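Local atomic coordinates of 5' nucleotidase family protein (Staphylococcus aureus subsp. aureus, PDB entry 4Q7F), a protein that belongs to the 5' nucleotidase family and combines a two-metal calcineurin-like metallophosphoesterase domain with a 5'-nucleotidase C-terminal domain. Residues A[107-112]-A[245-250]; A[133-136]-A[141-144]; A[219-222]-A[226-229]. All coordinates share one frame; numbering follows the deposited sequence.

How the contacts relate
Contact 1 (107-112 with 245-250) is the buried centre of the set, where metal ions and water do the joining. Contact 2 (133-136 with 141-144) is partly buried and farther from the middle of the chain; it is the end of a beta-hairpin, held by a backbone bond, a ring face and aliphatic packing. Contact 3 (219-222 with 226-229) is also partly buried, and polar side chains and a water carry it. Along the chain, contacts 2 and 3 both fall inside the loop that contact 1 closes. Each touches contact 1, contact 2 through Phe112 and Leu107, contact 3 through His247 and Gln248, but they do not touch each other.

Contact 1 of 3, residues A[107-112]-A[245-250]; sequences LGNHEF and TGHQHR. With MG (magnesium ion), chain B; MN (manganese (II) ion), chain C; 3D1 ((2R,3S,5R)-5-(6-amino-9H-purin-9-yl)-tetrahydro-2-(hydroxymethyl)furan-3-ol), chain D.
The imidazole of His247 and the amide of Asn109 stand almost perpendicular, their planes 84° apart, and a magnesium ion sits at the edge of the ring, in its plane. Asn109 OD1 reaches the same edge, 3.3 Å from His247 ND1, because both atoms bind the magnesium, at 2.3 Å from OD1 and 2.5 Å from ND1; the metal rather than a direct bond joins the two residues. The His110 ring carries Asn109 ND2 above one face, toward the rim, while the sugar of the bound 3D1 meets its edge, where His110 NE2 is hydrogen-bonded to 3D1 O3' at 2.8 Å. Both segments lie in the connections after strands 104-105 and 242-244, the first including a 3-10 turn at 109-111, and present ligands to the two-metal centre of the calcineurin-like metallophosphoesterase fold. The sequence Gly108-Asn109-His110-Glu111 is the GNHE motif of this family, and Gly246-His247-Gln248-His249 supplies the GHxH motif. Asp72 and His207 complete the magnesium site. His249 NE2 binds the manganese ion, which Asp27, His29 and Asp72 also hold. One water bridges the metals, 2.3 Å from each, and donates to His247 O at 2.7 Å. The His247 side chain leaves the backbone with CG anti to N (chi1 -178°), which carries the ring toward the magnesium; the other ring nitrogen, NE2, is hydrogen-bonded to Glu226, and this bond and the metal bond of ND1 together fix the rotation of the imidazole. Behind the metal ligands, Gly108 N donates to the anti side of Glu111 OE2, and Glu111 OE1 receives Phe73 N.

Contact 2 of 3, residues A[133-136]-A[141-144]; sequences ANIY and TLTD
Thr141 lays its methyl group over a face of the Tyr136 ring, CG2 lying 4.3 Å from the centroid and 22° off the normal, a CH-pi contact. The threonine torsion (chi1 55°) sets CG2 opposite the carbonyl carbon, where it meets the ring, and leaves OG1 wedged between N and C; from there OG1 donates to Thr143 O, 2.6 Å away, a bond within 141-144 across the bend after the strand. The backbone N of Thr141 also stands over the Tyr136 ring, toward its rim. Tyr136 and Thr141 form an antiparallel non-hydrogen-bonded pair in the beta-hairpin of strands 135-137 and 140-141, at one margin of a small three-stranded sheet that strand 179-181 completes. Next to this pair Leu142 N donates to Ile135 O at 3.0 Å, nearly straight at 175°. The same carbonyl oxygen receives a water that in turn accepts from Thr143 N. Away from the tyrosine, Ile135 CG2 and Leu142 CD2 approach to 4.3 Å; with CG of Leu142 anti to its backbone N, this leucine also packs on Phe112 and on helix 116-125. His182 meets the Tyr136 ring edge-to-face.

Contact 3 of 3, residues A[219-222]-A[226-229]; sequences PTEV and ENEG
Glu221 reaches across to Asn227 with its carboxylate and makes one close polar contact, Asn227 ND2 donating to Glu221 OE1 at 2.7 Å. The bond is nearly straight, 169° at the hydrogen; it uses the syn lone pair of OE1, and the oxygen lies close to the asparagine amide plane. The two flat groups are nevertheless turned 58° against each other, and the side chains cross at about a right angle. Glu221 CG sits between its backbone N and carbonyl carbon (chi1 67°), and the chain beyond runs out extended, which lets the carboxylate bridge the 9.1 Å between the CA atoms of Glu221 and Asn227. The tight side of the contact belongs to Asn227, which is buried: its OD1 accepts from Gly209 N, so both ends of the amide are held and its flip is fixed, and Gln248 packs against it. Beside the direct bond a water bridges the two residues, donating to Glu221 OE1 at 2.8 Å and accepting from Asn227 N at 3.0 Å. The looser side is that of 219-222, where Pro219 and Val222 are exposed and take no part. Both segments come from the connection between strand 201-207 and helix 229-236, the second running into the first turn of the helix, with Glu228 at its N-cap position. Glu226, just before Asn227, lines the 3D1 pocket. With an amide N-H and a water both donating to OE1, and Glu226 OE2 only 4.7 Å away from it, the Glu221 carboxylate is probably stabilised as an anion by its donors, while its acidic neighbour would tend to raise its pKa.

Contact 1 of 3, residues A[107-112]-A[245-250]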
loop_
_atom_site.group_PDB
_atom_site.type_symbol
_atom_site.label_atom_id
_atom_site.label_comp_id
_atom_site.label_asym_id
_atom_site.label_seq_id
_atom_site.Cartn_x
_atom_site.Cartn_y
_atom_site.Cartn_z
ATOM N N LEU A 107 2.622 -4.761 -12.180
ATOM C CA LEU A 107 2.202 -3.466 -11.699
ATOM C C LEU A 107 1.373 -3.611 -10.466
ATOM O O LEU A 107 0.477 -4.459 -10.401
ATOM C CB LEU A 107 1.336 -2.749 -12.736
ATOM C CG LEU A 107 1.962 -2.290 -14.037
ATOM C CD1 LEU A 107 0.865 -1.768 -14.935
ATOM C CD2 LEU A 107 3.029 -1.232 -13.784
ATOM N N GLY A 108 1.695 -2.779 -9.479
ATOM C CA GLY A 108 0.920 -2.685 -8.255
ATOM C C GLY A 108 0.113 -1.396 -8.316
ATOM O O GLY A 108 0.338 -0.557 -9.194
ATOM N N ASN A 109 -0.852 -1.229 -7.402
ATOM C CA ASN A 109 -1.658 -0.032 -7.408
ATOM C C ASN A 109 -0.889 1.268 -7.195
ATOM O O ASN A 109 -1.253 2.300 -7.758
ATOM C CB ASN A 109 -2.807 -0.115 -6.380
ATOM C CG ASN A 109 -2.313 -0.374 -4.969
ATOM O OD1 ASN A 109 -1.787 -1.450 -4.672
ATOM N ND2 ASN A 109 -2.542 0.583 -4.079
ATOM N N HIS A 110 0.149 1.230 -6.371
ATOM C CA HIS A 110 0.956 2.417 -6.078
ATOM C C HIS A 110 1.816 2.899 -7.230
ATOM O O HIS A 110 2.351 4.009 -7.187
ATOM C CB HIS A 110 1.743 2.223 -4.766
ATOM C CG HIS A 110 0.853 2.090 -3.576
ATOM N ND1 HIS A 110 0.224 3.174 -3.008
ATOM C CD2 HIS A 110 0.428 1.005 -2.883
ATOM C CE1 HIS A 110 -0.527 2.770 -1.999
ATOM N NE2 HIS A 110 -0.441 1.454 -1.920
ATOM N N GLU A 111 1.949 2.078 -8.272
ATOM C CA GLU A 111 2.631 2.530 -9.482
ATOM C C GLU A 111 1.917 3.678 -10.180
ATOM O O GLU A 111 2.509 4.352 -11.025
ATOM C CB GLU A 111 2.838 1.386 -10.470
ATOM C CG GLU A 111 4.223 0.766 -10.364
ATOM C CD GLU A 111 4.394 -0.057 -9.114
ATOM O OE1 GLU A 111 5.012 0.455 -8.164
ATOM O OE2 GLU A 111 3.880 -1.187 -9.075
ATOM N N PHE A 112 0.637 3.898 -9.836
ATOM C CA PHE A 112 -0.150 4.978 -10.414
ATOM C C PHE A 112 -0.176 6.262 -9.554
ATOM O O PHE A 112 -0.608 7.307 -10.033
ATOM C CB PHE A 112 -1.591 4.477 -10.660
ATOM C CG PHE A 112 -1.665 3.320 -11.632
ATOM C CD1 PHE A 112 -1.789 3.552 -13.004
ATOM C CD2 PHE A 112 -1.581 1.998 -11.182
ATOM C CE1 PHE A 112 -1.854 2.499 -13.904
ATOM C CE2 PHE A 112 -1.621 0.936 -12.082
ATOM C CZ PHE A 112 -1.784 1.188 -13.441
ATOM N N THR A 245 1.768 -13.852 -5.377
ATOM C CA THR A 245 0.868 -12.808 -4.916
ATOM C C THR A 245 1.594 -11.696 -4.151
ATOM O O THR A 245 2.780 -11.788 -3.871
ATOM C CB THR A 245 -0.246 -13.399 -4.028
ATOM O OG1 THR A 245 0.311 -13.973 -2.844
ATOM C CG2 THR A 245 -1.026 -14.429 -4.782
ATOM N N GLY A 246 0.863 -10.642 -3.808
ATOM C CA GLY A 246 1.438 -9.501 -3.088
ATOM C C GLY A 246 0.305 -8.658 -2.547
ATOM O O GLY A 246 -0.744 -9.200 -2.173
ATOM N N HIS A 247 0.527 -7.340 -2.490
ATOM C CA HIS A 247 -0.484 -6.348 -2.114
ATOM C C HIS A 247 -0.907 -6.288 -0.667
ATOM O O HIS A 247 -1.076 -5.193 -0.125
ATOM C CB HIS A 247 -1.741 -6.527 -2.991
ATOM C CG HIS A 247 -2.824 -5.535 -2.727
ATOM N ND1 HIS A 247 -2.659 -4.185 -2.948
ATOM C CD2 HIS A 247 -4.101 -5.691 -2.302
ATOM C CE1 HIS A 247 -3.776 -3.554 -2.662
ATOM N NE2 HIS A 247 -4.668 -4.443 -2.265
ATOM N N GLN A 248 -1.116 -7.450 -0.054
ATOM C CA GLN A 248 -1.541 -7.496 1.326
ATOM C C GLN A 248 -0.368 -7.463 2.298
ATOM O O GLN A 248 -0.591 -7.320 3.494
ATOM C CB GLN A 248 -2.403 -8.732 1.568
ATOM C CG GLN A 248 -3.745 -8.727 0.833
ATOM C CD GLN A 248 -4.500 -10.041 1.047
ATOM O OE1 GLN A 248 -3.912 -11.116 0.956
ATOM N NE2 GLN A 248 -5.787 -9.956 1.344
ATOM N N HIS A 249 0.877 -7.605 1.795
ATOM C CA HIS A 249 2.073 -7.566 2.644
ATOM C C HIS A 249 2.136 -8.732 3.640
ATOM O O HIS A 249 2.755 -8.634 4.707
ATOM C CB HIS A 249 2.139 -6.257 3.407
ATOM C CG HIS A 249 2.170 -5.046 2.539
ATOM N ND1 HIS A 249 2.407 -3.788 3.040
ATOM C CD2 HIS A 249 2.091 -4.907 1.198
ATOM C CE1 HIS A 249 2.402 -2.916 2.047
ATOM N NE2 HIS A 249 2.253 -3.575 0.918
ATOM N N ARG A 250 1.481 -9.826 3.304
ATOM C CA ARG A 250 1.490 -11.007 4.144
ATOM C C ARG A 250 2.654 -11.918 3.749
ATOM O O ARG A 250 3.207 -11.778 2.652
ATOM C CB ARG A 250 0.187 -11.748 3.958
ATOM C CG ARG A 250 -1.019 -10.916 4.357
ATOM C CD ARG A 250 -2.289 -11.512 3.810
ATOM N NE ARG A 250 -2.623 -12.745 4.496
ATOM C CZ ARG A 250 -3.699 -13.478 4.236
ATOM N NH1 ARG A 250 -4.528 -13.133 3.258
ATOM N NH2 ARG A 250 -3.924 -14.583 4.933
HETATM MG MG MG B . -0.574 -2.863 -3.396
HETATM MN MN MN C . 1.955 -2.580 -1.203
HETATM O "O5'" 3D1 D . -5.803 -1.611 0.036
HETATM C "C5'" 3D1 D . -5.477 -0.241 0.253
HETATM C "C4'" 3D1 D . -4.130 0.093 -0.365
HETATM O "O4'" 3D1 D . -4.015 1.508 -0.342
HETATM C "C1'" 3D1 D . -3.000 1.943 0.568
HETATM N N9 3D1 D . -3.499 3.119 1.332
HETATM C C4 3D1 D . -3.406 4.352 0.854
HETATM N N3 3D1 D . -2.911 4.873 -0.291
HETATM C C2 3D1 D . -2.954 6.201 -0.511
HETATM N N1 3D1 D . -3.497 7.078 0.377
HETATM C C6 3D1 D . -4.027 6.684 1.557
HETATM N N6 3D1 D . -4.564 7.595 2.415
HETATM C C5 3D1 D . -4.021 5.236 1.858
HETATM N N7 3D1 D . -4.423 4.441 2.871
HETATM C C8 3D1 D . -4.116 3.160 2.543
HETATM C "C2'" 3D1 D . -2.595 0.723 1.383
HETATM C "C3'" 3D1 D . -2.909 -0.393 0.404
HETATM O "O3'" 3D1 D . -1.787 -0.542 -0.492
HETATM O O HOH W 1 -0.299 -2.747 -1.097
HETATM O O HOH W 2 0.855 -0.752 -0.016
#

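Contact 2 of 3, residues A[133-136]-A[141-144]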
loop_
_atom_site.group_PDB
_atom_site.type_symbol
_atom_site.label_atom_id
_atom_site.label_comp_id
_atom_site.label_asym_id
_atom_site.label_seq_id
_atom_site.Cartn_x
_atom_site.Cartn_y
_atom_site.Cartn_z
ATOM N N ALA A 133 -1.871 -8.082 -17.761
ATOM C CA ALA A 133 -2.881 -8.481 -18.742
ATOM C C ALA A 133 -4.302 -7.939 -18.508
ATOM O O ALA A 133 -5.161 -8.010 -19.406
ATOM C CB ALA A 133 -2.918 -10.006 -18.826
ATOM N N ASN A 134 -4.560 -7.362 -17.342
ATOM C CA ASN A 134 -5.923 -6.923 -17.052
ATOM C C ASN A 134 -6.174 -5.420 -16.875
ATOM O O ASN A 134 -7.254 -5.012 -16.424
ATOM C CB ASN A 134 -6.453 -7.704 -15.851
ATOM C CG ASN A 134 -5.764 -7.336 -14.563
ATOM O OD1 ASN A 134 -4.575 -7.065 -14.545
ATOM N ND2 ASN A 134 -6.521 -7.309 -13.474
ATOM N N ILE A 135 -5.202 -4.587 -17.223
ATOM C CA ILE A 135 -5.387 -3.140 -17.155
ATOM C C ILE A 135 -5.219 -2.641 -18.566
ATOM O O ILE A 135 -4.132 -2.772 -19.168
ATOM C CB ILE A 135 -4.381 -2.428 -16.237
ATOM C CG1 ILE A 135 -4.589 -2.861 -14.791
ATOM C CG2 ILE A 135 -4.537 -0.917 -16.353
ATOM C CD1 ILE A 135 -3.683 -2.174 -13.788
ATOM N N TYR A 136 -6.296 -2.098 -19.117
ATOM C CA TYR A 136 -6.281 -1.591 -20.483
ATOM C C TYR A 136 -6.228 -0.081 -20.550
ATOM O O TYR A 136 -6.827 0.632 -19.709
ATOM C CB TYR A 136 -7.525 -2.073 -21.237
ATOM C CG TYR A 136 -7.445 -3.476 -21.797
ATOM C CD1 TYR A 136 -7.246 -4.583 -20.976
ATOM C CD2 TYR A 136 -7.632 -3.701 -23.158
ATOM C CE1 TYR A 136 -7.187 -5.871 -21.506
ATOM C CE2 TYR A 136 -7.597 -4.979 -23.689
ATOM C CZ TYR A 136 -7.374 -6.059 -22.864
ATOM O OH TYR A 136 -7.338 -7.326 -23.423
ATOM N N THR A 141 -3.747 -3.327 -23.840
ATOM C CA THR A 141 -3.134 -3.332 -22.520
ATOM C C THR A 141 -2.237 -2.105 -22.342
ATOM O O THR A 141 -1.604 -1.645 -23.284
ATOM C CB THR A 141 -2.331 -4.622 -22.257
ATOM O OG1 THR A 141 -1.356 -4.808 -23.298
ATOM C CG2 THR A 141 -3.268 -5.841 -22.204
ATOM N N LEU A 142 -2.247 -1.553 -21.136
ATOM C CA LEU A 142 -1.394 -0.418 -20.791
ATOM C C LEU A 142 0.056 -0.813 -21.053
ATOM O O LEU A 142 0.796 -0.072 -21.691
ATOM C CB LEU A 142 -1.597 -0.031 -19.326
ATOM C CG LEU A 142 -0.575 0.923 -18.703
ATOM C CD1 LEU A 142 -0.478 2.248 -19.445
ATOM C CD2 LEU A 142 -0.915 1.141 -17.239
ATOM N N THR A 143 0.446 -1.988 -20.552
ATOM C CA THR A 143 1.804 -2.528 -20.768
ATOM C C THR A 143 1.895 -3.185 -22.133
ATOM O O THR A 143 0.874 -3.575 -22.717
ATOM C CB THR A 143 2.216 -3.565 -19.697
ATOM O OG1 THR A 143 1.240 -4.622 -19.594
ATOM C CG2 THR A 143 2.361 -2.906 -18.352
ATOM N N ASP A 144 3.113 -3.280 -22.658
ATOM C CA ASP A 144 3.322 -3.924 -23.950
ATOM C C ASP A 144 2.734 -5.331 -23.964
ATOM O O ASP A 144 2.098 -5.728 -24.927
ATOM C CB ASP A 144 4.817 -3.999 -24.299
ATOM C CG ASP A 144 5.434 -2.632 -24.553
ATOM O OD1 ASP A 144 4.687 -1.664 -24.756
ATOM O OD2 ASP A 144 6.671 -2.522 -24.558
HETATM O O HOH W 3 -1.369 -3.528 -18.933
#

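Contact 3 of 3, residues A[219-222]-A[226-229]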
loop_
_atom_site.group_PDB
_atom_site.type_symbol
_atom_site.label_atom_id
_atom_site.label_comp_id
_atom_site.label_asym_id
_atom_site.label_seq_id
_atom_site.Cartn_x
_atom_site.Cartn_y
_atom_site.Cartn_z
ATOM N N PRO A 219 -14.322 -16.534 4.426
ATOM C CA PRO A 219 -13.978 -15.149 4.115
ATOM C C PRO A 219 -13.181 -14.513 5.256
ATOM O O PRO A 219 -13.475 -14.752 6.433
ATOM C CB PRO A 219 -15.344 -14.472 3.947
ATOM C CG PRO A 219 -16.280 -15.576 3.595
ATOM C CD PRO A 219 -15.773 -16.783 4.325
ATOM N N THR A 220 -12.135 -13.771 4.893
ATOM C CA THR A 220 -11.282 -13.074 5.855
ATOM C C THR A 220 -11.396 -11.544 5.678
ATOM O O THR A 220 -10.734 -10.782 6.364
ATOM C CB THR A 220 -9.801 -13.523 5.719
ATOM O OG1 THR A 220 -9.362 -13.339 4.376
ATOM C CG2 THR A 220 -9.637 -15.000 6.084
ATOM N N GLU A 221 -12.225 -11.114 4.736
ATOM C CA GLU A 221 -12.486 -9.697 4.490
ATOM C C GLU A 221 -13.794 -9.680 3.711
ATOM O O GLU A 221 -14.236 -10.737 3.254
ATOM C CB GLU A 221 -11.352 -9.051 3.683
ATOM C CG GLU A 221 -11.208 -9.563 2.249
ATOM C CD GLU A 221 -9.925 -9.088 1.557
ATOM O OE1 GLU A 221 -9.967 -8.744 0.366
ATOM O OE2 GLU A 221 -8.866 -9.039 2.210
ATOM N N VAL A 222 -14.420 -8.514 3.569
ATOM C CA VAL A 222 -15.651 -8.418 2.777
ATOM C C VAL A 222 -15.277 -8.679 1.314
ATOM O O VAL A 222 -14.225 -8.219 0.837
ATOM C CB VAL A 222 -16.411 -7.083 2.983
ATOM C CG1 VAL A 222 -16.897 -6.982 4.421
ATOM C CG2 VAL A 222 -15.557 -5.875 2.630
ATOM N N GLU A 226 -11.578 -6.721 -4.593
ATOM C CA GLU A 226 -10.224 -6.167 -4.445
ATOM C C GLU A 226 -9.207 -7.288 -4.565
ATOM O O GLU A 226 -8.217 -7.185 -5.295
ATOM C CB GLU A 226 -10.035 -5.485 -3.076
ATOM C CG GLU A 226 -8.565 -5.118 -2.801
ATOM C CD GLU A 226 -8.317 -4.473 -1.438
ATOM O OE1 GLU A 226 -7.129 -4.245 -1.103
ATOM O OE2 GLU A 226 -9.290 -4.206 -0.705
ATOM N N ASN A 227 -9.470 -8.358 -3.818
ATOM C CA ASN A 227 -8.613 -9.526 -3.773
ATOM C C ASN A 227 -9.387 -10.701 -4.302
ATOM O O ASN A 227 -10.484 -11.004 -3.806
ATOM C CB ASN A 227 -8.183 -9.785 -2.324
ATOM C CG ASN A 227 -7.253 -8.710 -1.800
ATOM O OD1 ASN A 227 -6.150 -8.539 -2.314
ATOM N ND2 ASN A 227 -7.684 -8.001 -0.758
ATOM N N GLU A 228 -8.823 -11.357 -5.308
ATOM C CA GLU A 228 -9.479 -12.479 -5.965
ATOM C C GLU A 228 -8.621 -13.742 -5.989
ATOM O O GLU A 228 -8.907 -14.668 -6.746
ATOM C CB GLU A 228 -9.764 -12.095 -7.421
ATOM C CG GLU A 228 -10.376 -10.720 -7.631
ATOM C CD GLU A 228 -10.585 -10.396 -9.100
ATOM O OE1 GLU A 228 -11.327 -11.133 -9.770
ATOM O OE2 GLU A 228 -10.046 -9.384 -9.578
ATOM N N GLY A 229 -7.572 -13.783 -5.176
ATOM C CA GLY A 229 -6.646 -14.907 -5.176
ATOM C C GLY A 229 -7.255 -16.255 -4.834
ATOM O O GLY A 229 -6.903 -17.271 -5.441
HETATM O O HOH W 4 -11.672 -8.334 -1.843
#